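Local coordinates for protein toll (Drosophila melanogaster, PDB 4LXR) that recognises the cleaved, active form of the cytokine Spätzle through this leucine-rich-repeat ectodomain, setting off Toll signalling in dorsal-ventral patterning and antifungal immunity, at residues F38-Q43 / V48-N53; P632-L637 / Q642-H647. One frame throughout, in Å; residues are numbered along the deposited sequence.

Interaction 1: residues F38-Q43 / V48-N53. With NAG (2-acetamido-2-deoxy-beta-D-glucopyranose), chain H.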
# COMPACT_ATOMS: atom_id res chain seq x y z
N PHE A 38 42.75 7.05 9.12
CA PHE A 38 41.76 7.15 10.19
C PHE A 38 40.64 8.09 9.80
O PHE A 38 40.85 9.14 9.20
CB PHE A 38 42.40 7.64 11.47
CG PHE A 38 43.47 6.73 11.99
CD1 PHE A 38 43.14 5.57 12.66
CD2 PHE A 38 44.80 7.02 11.77
CE1 PHE A 38 44.12 4.72 13.13
CE2 PHE A 38 45.79 6.17 12.24
CZ PHE A 38 45.45 5.03 12.91
N ARG A 39 39.43 7.68 10.16
CA ARG A 39 38.28 8.54 10.03
C ARG A 39 37.56 8.47 11.36
O ARG A 39 37.04 7.42 11.72
CB ARG A 39 37.37 8.07 8.90
CG ARG A 39 36.24 9.03 8.60
CD ARG A 39 35.32 8.49 7.51
NE ARG A 39 36.06 8.00 6.34
CZ ARG A 39 36.31 8.73 5.26
NH1 ARG A 39 35.88 9.98 5.18
NH2 ARG A 39 36.99 8.20 4.24
N LEU A 40 37.55 9.57 12.09
CA LEU A 40 36.93 9.59 13.40
C LEU A 40 35.61 10.34 13.39
O LEU A 40 35.51 11.44 12.86
CB LEU A 40 37.86 10.22 14.44
CG LEU A 40 39.10 9.45 14.87
CD1 LEU A 40 40.29 9.80 13.98
CD2 LEU A 40 39.39 9.82 16.30
N THR A 41 34.60 9.74 14.00
CA THR A 41 33.33 10.42 14.18
C THR A 41 33.12 10.65 15.67
O THR A 41 33.10 9.70 16.47
CB THR A 41 32.16 9.61 13.61
OG1 THR A 41 32.38 9.37 12.22
CG2 THR A 41 30.84 10.36 13.80
N ILE A 42 33.00 11.91 16.04
CA ILE A 42 32.88 12.30 17.43
C ILE A 42 31.52 12.92 17.70
O ILE A 42 31.13 13.91 17.05
CB ILE A 42 33.99 13.29 17.84
CG1 ILE A 42 35.37 12.71 17.51
CG2 ILE A 42 33.88 13.64 19.32
CD1 ILE A 42 36.53 13.60 17.94
N GLN A 43 30.80 12.33 18.65
CA GLN A 43 29.57 12.89 19.18
C GLN A 43 29.80 13.07 20.68
O GLN A 43 29.65 12.13 21.46
CB GLN A 43 28.39 11.95 18.90
CG GLN A 43 27.05 12.38 19.45
CD GLN A 43 26.38 13.42 18.59
OE1 GLN A 43 26.14 13.19 17.40
NE2 GLN A 43 26.07 14.57 19.18
N VAL A 48 32.58 7.90 20.37
CA VAL A 48 33.60 8.15 19.36
C VAL A 48 33.73 6.89 18.52
O VAL A 48 33.86 5.79 19.06
CB VAL A 48 34.96 8.54 20.00
CG1 VAL A 48 35.40 7.52 21.06
CG2 VAL A 48 36.03 8.70 18.93
N GLN A 49 33.63 7.03 17.20
CA GLN A 49 33.95 5.92 16.30
C GLN A 49 35.31 6.13 15.66
O GLN A 49 35.60 7.19 15.12
CB GLN A 49 32.89 5.72 15.21
CG GLN A 49 33.27 4.61 14.22
CD GLN A 49 32.28 4.42 13.08
OE1 GLN A 49 32.37 5.08 12.04
NE2 GLN A 49 31.35 3.48 13.24
N ILE A 50 36.18 5.13 15.75
CA ILE A 50 37.42 5.17 15.01
C ILE A 50 37.34 4.16 13.87
O ILE A 50 37.26 2.95 14.11
CB ILE A 50 38.64 4.88 15.90
CG1 ILE A 50 38.62 5.79 17.12
CG2 ILE A 50 39.92 5.08 15.11
CD1 ILE A 50 39.41 5.24 18.28
N MET A 51 37.31 4.66 12.64
CA MET A 51 37.30 3.80 11.47
C MET A 51 38.71 3.80 10.92
O MET A 51 39.26 4.86 10.63
CB MET A 51 36.29 4.30 10.43
CG MET A 51 36.41 3.64 9.05
SD MET A 51 35.62 2.02 8.92
CE MET A 51 33.92 2.44 9.33
N CYS A 52 39.30 2.62 10.82
CA CYS A 52 40.71 2.48 10.47
C CYS A 52 40.85 1.93 9.07
O CYS A 52 40.02 1.15 8.61
CB CYS A 52 41.41 1.51 11.43
SG CYS A 52 41.68 2.08 13.14
N ASN A 53 41.93 2.33 8.40
CA ASN A 53 42.37 1.67 7.18
C ASN A 53 43.88 1.54 7.27
O ASN A 53 44.61 2.41 6.82
CB ASN A 53 41.97 2.47 5.94
CG ASN A 53 42.13 1.67 4.66
OD1 ASN A 53 42.90 0.71 4.61
ND2 ASN A 53 41.38 2.06 3.61
C1 NAG H . 41.82 1.51 2.35
C2 NAG H . 40.68 1.34 1.34
C3 NAG H . 41.20 0.71 0.05
C4 NAG H . 42.41 1.47 -0.49
C5 NAG H . 43.46 1.67 0.60
C6 NAG H . 44.57 2.59 0.16
C7 NAG H . 38.48 1.04 2.40
C8 NAG H . 37.48 0.04 2.92
N2 NAG H . 39.61 0.52 1.90
O3 NAG H . 40.17 0.72 -0.93
O4 NAG H . 43.00 0.71 -1.53
O5 NAG H . 42.86 2.28 1.75
O6 NAG H . 45.81 2.22 0.75
O7 NAG H . 38.27 2.24 2.44
O HOH W 1 34.11 7.20 11.66
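Strands 38-43 and 48-52 run antiparallel, their axes 4.7 Å apart at closest approach. Arg39 pairs with Met51 and Thr41 with Gln49 through two-way backbone hydrogen bonds; in one of them Gln49 N reaches Thr41 O at 2.8 Å. Phe38-Cys52, Leu40-Ile50 and Ile42-Val48 are the non-hydrogen-bonded pairs, and their side chains make the buried face. There Cys52 SG sits at the rim of the Phe38 ring, near its plane, 3.6 Å from CE1; the same sulfur is disulfide-bonded to Cys80, which ties this strand to the chain just past its neighbour, strand 74-78. Ile50 lies alongside both neighbours, its CG2 beside Phe38 CD1 (4.1 Å) and its CG1 beside Leu40 CD2 (4.2 Å). Branched and aromatic residues fit here because they fill a core without needing polar partners. The other face is more polar. A water accepts from Thr41 OG1 and donates to Arg39 O (2.9 Å) and Gln49 OE1, so it spans both strands. Gln49 is held at its other end by NE2 bonding to Gln76, and these two bonds fix the rotation of its amide. Met51 CB comes within 3.5 Å of Arg39 O, and the chain then turns back at chi2 (81°) and chi3 (59°), which takes its methyl away from strand 38-43; the flexible side chain packs against Ile13 of the Spätzle chain, while Arg39 packs on Lys15 of that chain. Beyond the strand, Asn53 carries a covalent N-acetylglucosamine on ND2. A beta hairpin with one apolar and one ligand-touching face, followed by parallel strands such as 74-78, is typical of the N-terminal cap of a leucine-rich-repeat solenoid.

Interaction 2: residues P632-L637 / Q642-H647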
# COMPACT_ATOMS: atom_id res chain seq x y z
N PRO A 632 -39.74 9.30 -47.57
CA PRO A 632 -40.26 8.02 -47.08
C PRO A 632 -41.10 8.20 -45.82
O PRO A 632 -41.03 9.25 -45.17
CB PRO A 632 -39.00 7.22 -46.76
CG PRO A 632 -37.99 8.25 -46.43
CD PRO A 632 -38.29 9.44 -47.32
N ARG A 633 -41.90 7.19 -45.49
CA ARG A 633 -42.69 7.12 -44.26
C ARG A 633 -41.86 7.43 -43.02
O ARG A 633 -40.88 6.74 -42.73
CB ARG A 633 -43.28 5.72 -44.12
CG ARG A 633 -44.02 5.23 -45.34
CD ARG A 633 -44.59 3.83 -45.09
NE ARG A 633 -45.66 3.49 -46.03
CZ ARG A 633 -46.34 2.35 -46.01
NH1 ARG A 633 -46.06 1.42 -45.11
NH2 ARG A 633 -47.30 2.14 -46.91
N LEU A 634 -42.26 8.46 -42.27
CA LEU A 634 -41.49 8.92 -41.11
C LEU A 634 -42.13 8.48 -39.79
O LEU A 634 -43.34 8.37 -39.69
CB LEU A 634 -41.32 10.45 -41.13
CG LEU A 634 -40.56 11.03 -42.32
CD1 LEU A 634 -40.38 12.56 -42.21
CD2 LEU A 634 -39.21 10.34 -42.48
N PRO A 635 -41.29 8.23 -38.77
CA PRO A 635 -41.81 7.87 -37.44
C PRO A 635 -42.40 9.09 -36.75
O PRO A 635 -41.94 10.20 -36.99
CB PRO A 635 -40.56 7.41 -36.69
CG PRO A 635 -39.44 8.12 -37.35
CD PRO A 635 -39.82 8.23 -38.80
N ASN A 636 -43.39 8.88 -35.90
CA ASN A 636 -43.96 9.97 -35.11
C ASN A 636 -42.98 10.54 -34.10
O ASN A 636 -42.16 9.81 -33.53
CB ASN A 636 -45.24 9.49 -34.41
CG ASN A 636 -46.49 9.93 -35.14
OD1 ASN A 636 -47.28 10.72 -34.62
ND2 ASN A 636 -46.67 9.44 -36.36
N LEU A 637 -43.06 11.84 -33.86
CA LEU A 637 -42.19 12.50 -32.90
C LEU A 637 -42.73 12.36 -31.48
O LEU A 637 -43.86 12.75 -31.20
CB LEU A 637 -42.02 13.98 -33.24
CG LEU A 637 -40.95 14.73 -32.45
CD1 LEU A 637 -39.59 14.09 -32.68
CD2 LEU A 637 -40.93 16.22 -32.84
N GLN A 642 -38.44 17.86 -28.90
CA GLN A 642 -38.68 19.23 -29.36
C GLN A 642 -38.24 19.48 -30.81
O GLN A 642 -38.85 20.28 -31.52
CB GLN A 642 -37.99 20.22 -28.43
CG GLN A 642 -38.45 20.14 -26.99
CD GLN A 642 -37.51 20.85 -26.04
OE1 GLN A 642 -36.42 21.28 -26.43
NE2 GLN A 642 -37.92 20.98 -24.79
N LEU A 643 -37.19 18.78 -31.25
CA LEU A 643 -36.62 18.97 -32.57
C LEU A 643 -36.66 17.69 -33.39
O LEU A 643 -36.48 16.59 -32.85
CB LEU A 643 -35.18 19.43 -32.44
CG LEU A 643 -34.87 20.63 -31.55
CD1 LEU A 643 -33.36 20.79 -31.43
CD2 LEU A 643 -35.51 21.92 -32.10
N MET A 644 -36.85 17.82 -34.70
CA MET A 644 -36.85 16.68 -35.60
C MET A 644 -36.16 17.09 -36.90
O MET A 644 -36.69 17.92 -37.66
CB MET A 644 -38.28 16.23 -35.86
CG MET A 644 -38.44 15.05 -36.81
SD MET A 644 -40.16 14.51 -36.85
CE MET A 644 -40.06 13.02 -37.84
N GLU A 645 -34.97 16.54 -37.15
CA GLU A 645 -34.20 16.93 -38.32
C GLU A 645 -34.33 15.89 -39.41
O GLU A 645 -34.03 14.72 -39.21
CB GLU A 645 -32.72 17.12 -37.98
CG GLU A 645 -32.45 18.04 -36.81
CD GLU A 645 -30.96 18.25 -36.58
OE1 GLU A 645 -30.60 19.04 -35.69
OE2 GLU A 645 -30.15 17.62 -37.29
N LEU A 646 -34.79 16.30 -40.58
CA LEU A 646 -34.96 15.35 -41.66
C LEU A 646 -33.88 15.58 -42.69
O LEU A 646 -33.93 16.53 -43.46
CB LEU A 646 -36.35 15.48 -42.27
CG LEU A 646 -36.73 14.62 -43.47
CD1 LEU A 646 -36.56 13.11 -43.17
CD2 LEU A 646 -38.16 14.95 -43.82
N HIS A 647 -32.88 14.71 -42.68
CA HIS A 647 -31.73 14.82 -43.56
C HIS A 647 -31.91 13.98 -44.82
O HIS A 647 -31.88 12.75 -44.79
CB HIS A 647 -30.45 14.45 -42.80
CG HIS A 647 -29.98 15.52 -41.86
ND1 HIS A 647 -29.14 16.54 -42.25
CD2 HIS A 647 -30.26 15.75 -40.56
CE1 HIS A 647 -28.91 17.34 -41.23
NE2 HIS A 647 -29.57 16.88 -40.18
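His647 NE2 donates to Glu645 OE2 (3.0 Å) on one side of strand 643-647, while on the other Met644 and Leu646 meet Leu634, Pro635 and Leu637. The acceptor lies in the imidazole plane, but it is approached on its anti side, 27° out of the carboxylate plane. With ND1 bonded to Glu649 as well, the imidazole has a carboxylate at each nitrogen, which fixes its rotation and would probably favour the protonated form; the ring also stacks on His671 of the next strand. Alternation along the strand is what separates this polar row from the apolar one. Across the contact the backbones stay too far apart to pair, and side chains do the joining. Leu634 and Leu646 meet at a slant through their methyls, CD1 to CD2 at 3.6 Å. Met644 and Leu637 run alongside each other, reaching opposite ways, Met644 CB meeting Leu637 CD2 at 4.0 Å. With CG anti to the backbone N (chi1 179°) and the rest of its chain extended, Met644 reaches the far loop, where its CE lies 3.5 Å from Pro635 O and 4.4 Å from Leu634 CB. A long unbranched thioether suits that span, whereas the shorter leucines fill the space beside it. Ile621 of strand 618-622 adds to the same core, touching both Pro635 and Met644. The prolines limit the bends available to segment 632-637, which has no regular structure. A hydrophobic core closed between a parallel strand and the loop leading into it is characteristic of a leucine-rich repeat, here where the LRRNT module passes into LRR 16.

How the interactions relate
Interactions 1 and 2 lie at widely separated places in the same ectodomain, on opposite sides of its centre. Their centres are about 92 Å apart and their nearest atoms about 77 Å, so they do not touch. Both belong to the start of a leucine-rich-repeat block: 38-43/48-53 in the first solenoid, 632-637/642-647 in the second, shorter one. They are built differently, one from paired strands and the other from side chains between a loop and a strand. The Spätzle chain contacts interaction 1 but not interaction 2. A glycan is attached at interaction 1, while at interaction 2 the side chain of Leu637 lies about 6 Å from a sugar.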